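Local coordinates for SCO1 protein homolog (Bacillus subtilis, PDB 1XZO), which is needed to insert copper into the active site of cytochrome c oxidase and may also take part in copper homeostasis or redox signalling, at residues D7-E12 with G146-D151; Y11-F16 with V26-L31. All coordinates share one frame; numbering follows the deposited sequence.

Interaction 1: residues D7-E12 with G146-D151; sequences DPLNYE and GKVLKD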
loop_
_atom_site.group_PDB
_atom_site.type_symbol
_atom_site.label_atom_id
_atom_site.label_comp_id
_atom_site.label_asym_id
_atom_site.label_seq_id
_atom_site.Cartn_x
_atom_site.Cartn_y
_atom_site.Cartn_z
ATOM N N ASP A 7 -10.555 2.102 17.447
ATOM C CA ASP A 7 -9.474 2.676 18.236
ATOM C C ASP A 7 -8.380 3.021 17.204
ATOM O O ASP A 7 -7.491 2.196 16.988
ATOM C CB ASP A 7 -8.951 1.676 19.265
ATOM C CG ASP A 7 -10.072 1.077 20.108
ATOM O OD1 ASP A 7 -10.094 -0.172 20.324
ATOM O OD2 ASP A 7 -10.989 1.793 20.533
ATOM N N PRO A 8 -8.497 4.179 16.546
ATOM C CA PRO A 8 -7.582 4.519 15.446
ATOM C C PRO A 8 -6.155 4.704 15.911
ATOM O O PRO A 8 -5.891 5.198 17.023
ATOM C CB PRO A 8 -8.187 5.813 14.879
ATOM C CG PRO A 8 -8.955 6.414 15.978
ATOM C CD PRO A 8 -9.476 5.261 16.724
ATOM N N LEU A 9 -5.234 4.224 15.080
ATOM C CA LEU A 9 -3.832 4.102 15.401
ATOM C C LEU A 9 -3.230 5.482 15.527
ATOM O O LEU A 9 -2.397 5.703 16.366
ATOM C CB LEU A 9 -3.107 3.358 14.315
ATOM C CG LEU A 9 -3.409 1.842 14.210
ATOM C CD1 LEU A 9 -2.617 1.296 13.113
ATOM C CD2 LEU A 9 -3.020 1.217 15.517
ATOM N N ASN A 10 -3.747 6.353 14.692
ATOM C CA ASN A 10 -3.380 7.751 14.613
ATOM C C ASN A 10 -1.896 7.982 14.354
ATOM O O ASN A 10 -1.391 9.023 14.777
ATOM C CB ASN A 10 -3.883 8.525 15.868
ATOM C CG ASN A 10 -5.410 8.837 15.836
ATOM O OD1 ASN A 10 -6.002 9.195 16.880
ATOM N ND2 ASN A 10 -6.051 8.682 14.668
ATOM N N TYR A 11 -1.210 7.131 13.588
ATOM C CA TYR A 11 0.190 7.444 13.263
ATOM C C TYR A 11 0.273 8.467 12.178
ATOM O O TYR A 11 -0.625 8.646 11.372
ATOM C CB TYR A 11 1.061 6.291 12.835
ATOM C CG TYR A 11 0.937 4.989 13.603
ATOM C CD1 TYR A 11 0.897 3.792 12.892
ATOM C CD2 TYR A 11 0.834 4.935 15.031
ATOM C CE1 TYR A 11 0.841 2.580 13.521
ATOM C CE2 TYR A 11 0.743 3.648 15.674
ATOM C CZ TYR A 11 0.756 2.511 14.882
ATOM O OH TYR A 11 0.672 1.220 15.361
ATOM N N GLU A 12 1.308 9.275 12.226
ATOM C CA GLU A 12 1.433 10.390 11.263
ATOM C C GLU A 12 2.330 9.961 10.130
ATOM O O GLU A 12 3.468 9.621 10.323
ATOM C CB GLU A 12 2.056 11.627 11.954
ATOM C CG GLU A 12 1.090 12.343 12.887
ATOM C CD GLU A 12 0.885 11.669 14.267
ATOM O OE1 GLU A 12 1.027 10.407 14.411
ATOM O OE2 GLU A 12 0.560 12.403 15.240
ATOM N N GLY A 146 -3.785 12.377 6.383
ATOM C CA GLY A 146 -2.538 11.724 6.499
ATOM C C GLY A 146 -2.207 11.002 7.762
ATOM O O GLY A 146 -1.046 10.669 8.010
ATOM N N LYS A 147 -3.215 10.581 8.499
ATOM C CA LYS A 147 -2.957 9.731 9.672
ATOM C C LYS A 147 -3.284 8.249 9.392
ATOM O O LYS A 147 -4.312 7.984 8.742
ATOM C CB LYS A 147 -3.779 10.178 10.840
ATOM C CG LYS A 147 -3.205 11.368 11.584
ATOM C CD LYS A 147 -3.644 11.350 13.091
ATOM C CE LYS A 147 -2.630 12.024 14.067
ATOM N NZ LYS A 147 -3.375 12.661 15.288
ATOM N N VAL A 148 -2.445 7.361 9.860
ATOM C CA VAL A 148 -2.744 5.886 9.764
ATOM C C VAL A 148 -3.849 5.572 10.811
ATOM O O VAL A 148 -3.717 5.887 11.999
ATOM C CB VAL A 148 -1.553 5.041 9.990
ATOM C CG1 VAL A 148 -1.863 3.585 9.721
ATOM C CG2 VAL A 148 -0.394 5.524 9.110
ATOM N N LEU A 149 -4.950 4.982 10.353
ATOM C CA LEU A 149 -6.095 4.738 11.226
ATOM C C LEU A 149 -6.223 3.272 11.653
ATOM O O LEU A 149 -6.551 3.032 12.807
ATOM C CB LEU A 149 -7.348 5.104 10.504
ATOM C CG LEU A 149 -7.400 6.481 9.939
ATOM C CD1 LEU A 149 -8.693 6.571 9.156
ATOM C CD2 LEU A 149 -7.332 7.491 11.064
ATOM N N LYS A 150 -5.808 2.343 10.789
ATOM C CA LYS A 150 -5.950 0.915 10.989
ATOM C C LYS A 150 -4.936 0.131 10.200
ATOM O O LYS A 150 -4.467 0.571 9.117
ATOM C CB LYS A 150 -7.412 0.474 10.615
ATOM C CG LYS A 150 -8.120 -0.275 11.722
ATOM C CD LYS A 150 -9.021 0.655 12.526
ATOM C CE LYS A 150 -8.941 0.369 14.023
ATOM N NZ LYS A 150 -9.524 -0.964 14.446
ATOM N N ASP A 151 -4.631 -1.073 10.699
ATOM C CA ASP A 151 -3.849 -2.066 10.020
ATOM C C ASP A 151 -4.618 -3.390 9.974
ATOM O O ASP A 151 -5.545 -3.633 10.799
ATOM C CB ASP A 151 -2.491 -2.318 10.627
ATOM C CG ASP A 151 -2.531 -2.859 12.054
ATOM O OD1 ASP A 151 -3.272 -2.346 12.920
ATOM O OD2 ASP A 151 -1.866 -3.849 12.373
#

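Interaction 2: residues Y11-F16 with V26-L31; sequences YEVEPF and VSLESL. With CD (cadmium ion), chain D; CA (calcium ion), chain H.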
loop_
_atom_site.group_PDB
_atom_site.type_symbol
_atom_site.label_atom_id
_atom_site.label_comp_id
_atom_site.label_asym_id
_atom_site.label_seq_id
_atom_site.Cartn_x
_atom_site.Cartn_y
_atom_site.Cartn_z
ATOM N N TYR A 11 -1.210 7.131 13.588
ATOM C CA TYR A 11 0.190 7.444 13.263
ATOM C C TYR A 11 0.273 8.467 12.178
ATOM O O TYR A 11 -0.625 8.646 11.372
ATOM C CB TYR A 11 1.061 6.291 12.835
ATOM C CG TYR A 11 0.937 4.989 13.603
ATOM C CD1 TYR A 11 0.897 3.792 12.892
ATOM C CD2 TYR A 11 0.834 4.935 15.031
ATOM C CE1 TYR A 11 0.841 2.580 13.521
ATOM C CE2 TYR A 11 0.743 3.648 15.674
ATOM C CZ TYR A 11 0.756 2.511 14.882
ATOM O OH TYR A 11 0.672 1.220 15.361
ATOM N N GLU A 12 1.308 9.275 12.226
ATOM C CA GLU A 12 1.433 10.390 11.263
ATOM C C GLU A 12 2.330 9.961 10.130
ATOM O O GLU A 12 3.468 9.621 10.323
ATOM C CB GLU A 12 2.056 11.627 11.954
ATOM C CG GLU A 12 1.090 12.343 12.887
ATOM C CD GLU A 12 0.885 11.669 14.267
ATOM O OE1 GLU A 12 1.027 10.407 14.411
ATOM O OE2 GLU A 12 0.560 12.403 15.240
ATOM N N VAL A 13 1.789 9.928 8.925
ATOM C CA VAL A 13 2.602 9.560 7.765
ATOM C C VAL A 13 3.595 10.708 7.478
ATOM O O VAL A 13 3.188 11.817 7.540
ATOM C CB VAL A 13 1.782 9.297 6.526
ATOM C CG1 VAL A 13 2.658 8.933 5.384
ATOM C CG2 VAL A 13 0.827 8.030 6.783
ATOM N N GLU A 14 4.821 10.352 7.320
ATOM C CA GLU A 14 5.844 11.397 7.020
ATOM C C GLU A 14 5.624 11.939 5.616
ATOM O O GLU A 14 5.139 11.236 4.716
ATOM C CB GLU A 14 7.185 10.787 7.165
ATOM C CG GLU A 14 7.539 10.409 8.576
ATOM C CD GLU A 14 7.916 11.612 9.407
ATOM O OE1 GLU A 14 8.852 12.335 8.956
ATOM O OE2 GLU A 14 7.246 11.805 10.454
ATOM N N PRO A 15 5.994 13.214 5.391
ATOM C CA PRO A 15 6.052 13.768 4.022
ATOM C C PRO A 15 6.935 12.930 3.139
ATOM O O PRO A 15 7.977 12.337 3.530
ATOM C CB PRO A 15 6.525 15.228 4.261
ATOM C CG PRO A 15 7.172 15.178 5.547
ATOM C CD PRO A 15 6.534 14.139 6.408
ATOM N N PHE A 16 6.483 12.727 1.894
ATOM C CA PHE A 16 7.219 12.005 0.908
ATOM C C PHE A 16 6.769 12.408 -0.480
ATOM O O PHE A 16 5.618 12.882 -0.672
ATOM C CB PHE A 16 7.030 10.461 1.010
ATOM C CG PHE A 16 5.655 9.958 0.613
ATOM C CD1 PHE A 16 4.684 9.837 1.591
ATOM C CD2 PHE A 16 5.363 9.532 -0.693
ATOM C CE1 PHE A 16 3.407 9.396 1.265
ATOM C CE2 PHE A 16 4.101 9.087 -1.032
ATOM C CZ PHE A 16 3.104 8.982 -0.044
ATOM N N VAL A 26 4.351 11.167 -6.928
ATOM C CA VAL A 26 3.280 10.950 -5.971
ATOM C C VAL A 26 3.752 11.311 -4.560
ATOM O O VAL A 26 4.763 10.856 -4.143
ATOM C CB VAL A 26 2.834 9.446 -6.053
ATOM C CG1 VAL A 26 1.750 9.130 -5.022
ATOM C CG2 VAL A 26 2.337 9.184 -7.486
ATOM N N SER A 27 3.019 12.181 -3.939
ATOM C CA SER A 27 3.380 12.741 -2.635
ATOM C C SER A 27 2.267 12.519 -1.580
ATOM O O SER A 27 1.065 12.562 -1.887
ATOM C CB SER A 27 3.713 14.238 -2.796
ATOM O OG SER A 27 2.528 14.928 -3.070
ATOM N N LEU A 28 2.651 12.564 -0.299
ATOM C CA LEU A 28 1.656 12.686 0.742
ATOM C C LEU A 28 0.709 13.834 0.530
ATOM O O LEU A 28 -0.485 13.722 0.702
ATOM C CB LEU A 28 2.291 12.712 2.132
ATOM C CG LEU A 28 1.377 12.894 3.312
ATOM C CD1 LEU A 28 0.552 13.999 3.254
ATOM C CD2 LEU A 28 0.478 11.572 3.435
ATOM N N GLU A 29 1.225 15.005 0.106
ATOM C CA GLU A 29 0.414 16.137 -0.087
ATOM C C GLU A 29 -0.637 15.887 -1.170
ATOM O O GLU A 29 -1.739 16.360 -1.086
ATOM C CB GLU A 29 1.307 17.352 -0.435
ATOM C CG GLU A 29 0.550 18.642 -0.423
ATOM C CD GLU A 29 1.411 19.804 -0.864
ATOM O OE1 GLU A 29 2.613 19.641 -1.146
ATOM O OE2 GLU A 29 0.822 20.859 -0.971
ATOM N N SER A 30 -0.219 15.247 -2.235
ATOM C CA SER A 30 -1.100 14.928 -3.345
ATOM C C SER A 30 -2.255 14.043 -2.850
ATOM O O SER A 30 -3.227 13.969 -3.526
ATOM C CB SER A 30 -0.348 14.236 -4.492
ATOM O OG SER A 30 0.036 12.849 -4.351
ATOM N N LEU A 31 -2.063 13.330 -1.756
ATOM C CA LEU A 31 -3.082 12.378 -1.227
ATOM C C LEU A 31 -3.994 13.042 -0.208
ATOM O O LEU A 31 -4.872 12.399 0.334
ATOM C CB LEU A 31 -2.442 11.129 -0.656
ATOM C CG LEU A 31 -1.866 10.226 -1.734
ATOM C CD1 LEU A 31 -0.882 9.332 -1.298
ATOM C CD2 LEU A 31 -2.959 9.369 -2.428
HETATM CD CD CD D . 8.488 13.989 10.662
HETATM CA CA CA H . 2.612 22.335 -0.736
HETATM O O HOH W 1 2.586 22.144 -1.958
#

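Interaction 1: residues D7-E12 with G146-D151
Tyr11 and Val148 meet as an antiparallel hydrogen-bonded pair with side chains on the same face of the sheet, the ring set obliquely to the branched valine so that Tyr11 CD1 lies 4.0 Å from Val148 CB. A chi1 of -43° puts the tyrosine CG anti to its carbonyl carbon, beside the backbone N; Leu9 CB lies 3.9 Å above the ring plane, over its centre, and Leu9 CD1 continues to Val148 CG1 at 4.2 Å. The beta-branched valine suits a buried strand position, while the tyrosine ring also takes a cation-pi contact from Lys121. On the face of Glu12 and Lys147, the two side chains run side by side, pointing the same way; the lysine's methylene CE packs 3.4 Å from Glu12 OE2, and the salt bridge from Lys147 NZ to Glu12 OE2 is long at 3.9 Å. Backbone bonds hold the segments: Val148 N gives to Tyr11 O at 2.7 Å, and Leu9 N gives to Leu149 O at 2.9 Å, approaching from above the carbonyl plane. The return bond, Tyr11 N to Val148 O, is weak. Asn10, whose positive phi of 57° an asparagine tolerates well, joins Tyr11 in facing Val148. This is a G1 beta bulge, where strand 11-12 pairs with strand 147-153 as an outermost strand of the mixed sheet of the thioredoxin-like fold.

Interaction 2: residues Y11-F16 with V26-L31
A chi1 of 70° sets Phe16 CG between its backbone N and carbonyl carbon, and from there the ring extends to the backbone at Ser27 and Leu28; a chi1 of 177° sets Leu28 CG anti to its backbone N, on the branch that carries CD2 toward Val13. Leu28 N is 3.5 Å above the Phe16 ring plane, over its centre, with Ser27 C offset toward the rim of the same face. The two side chains cross at about a right angle, bringing Phe16 CE1 to 3.6 Å from Leu28 CB. Leu28 CD2 lies 3.9 Å from Val13 CG1, so the leucine touches the ring with CB and the valine with CD2. Leu31 CD1 adds a contact to Phe16 CZ at 4.2 Å. Leu28 N donates to Phe16 O over 3.0 Å. Serine suits the turn because Ser27 OG accepts from Ser30 N in an ST motif, while Ser30 OG gives to Ser27 O on a lone pair. Glu14 and Glu29 each chelate a metal through both carboxylate oxygens, cadmium and calcium respectively. The chemistry implies a mixed contact: ring-on-peptide packing, aliphatic touches, and one backbone hydrogen bond, with Phe16 O also close to Ser27 CA, joining the segments at this point.

Interactions 1 and 2 follow one another along residues 7-16, sharing Tyr11 and Glu12, and their centres are 13 Å apart. Val13 joins them: its N is 3.1 Å from Gly146 O, a probable hydrogen bond, and its CG2 packs 3.6 Å from Val148 CG2. The chain leaves the edge of the central sheet in interaction 1 and passes along helix 109-120 to the turn after strand 25-27 in interaction 2. Neither contact forms the copper site predicted by similarity at Cys45, Cys49 and His135: the Asp151 side chain is about 12 Å from that of His135, and interaction 2 lies away from it.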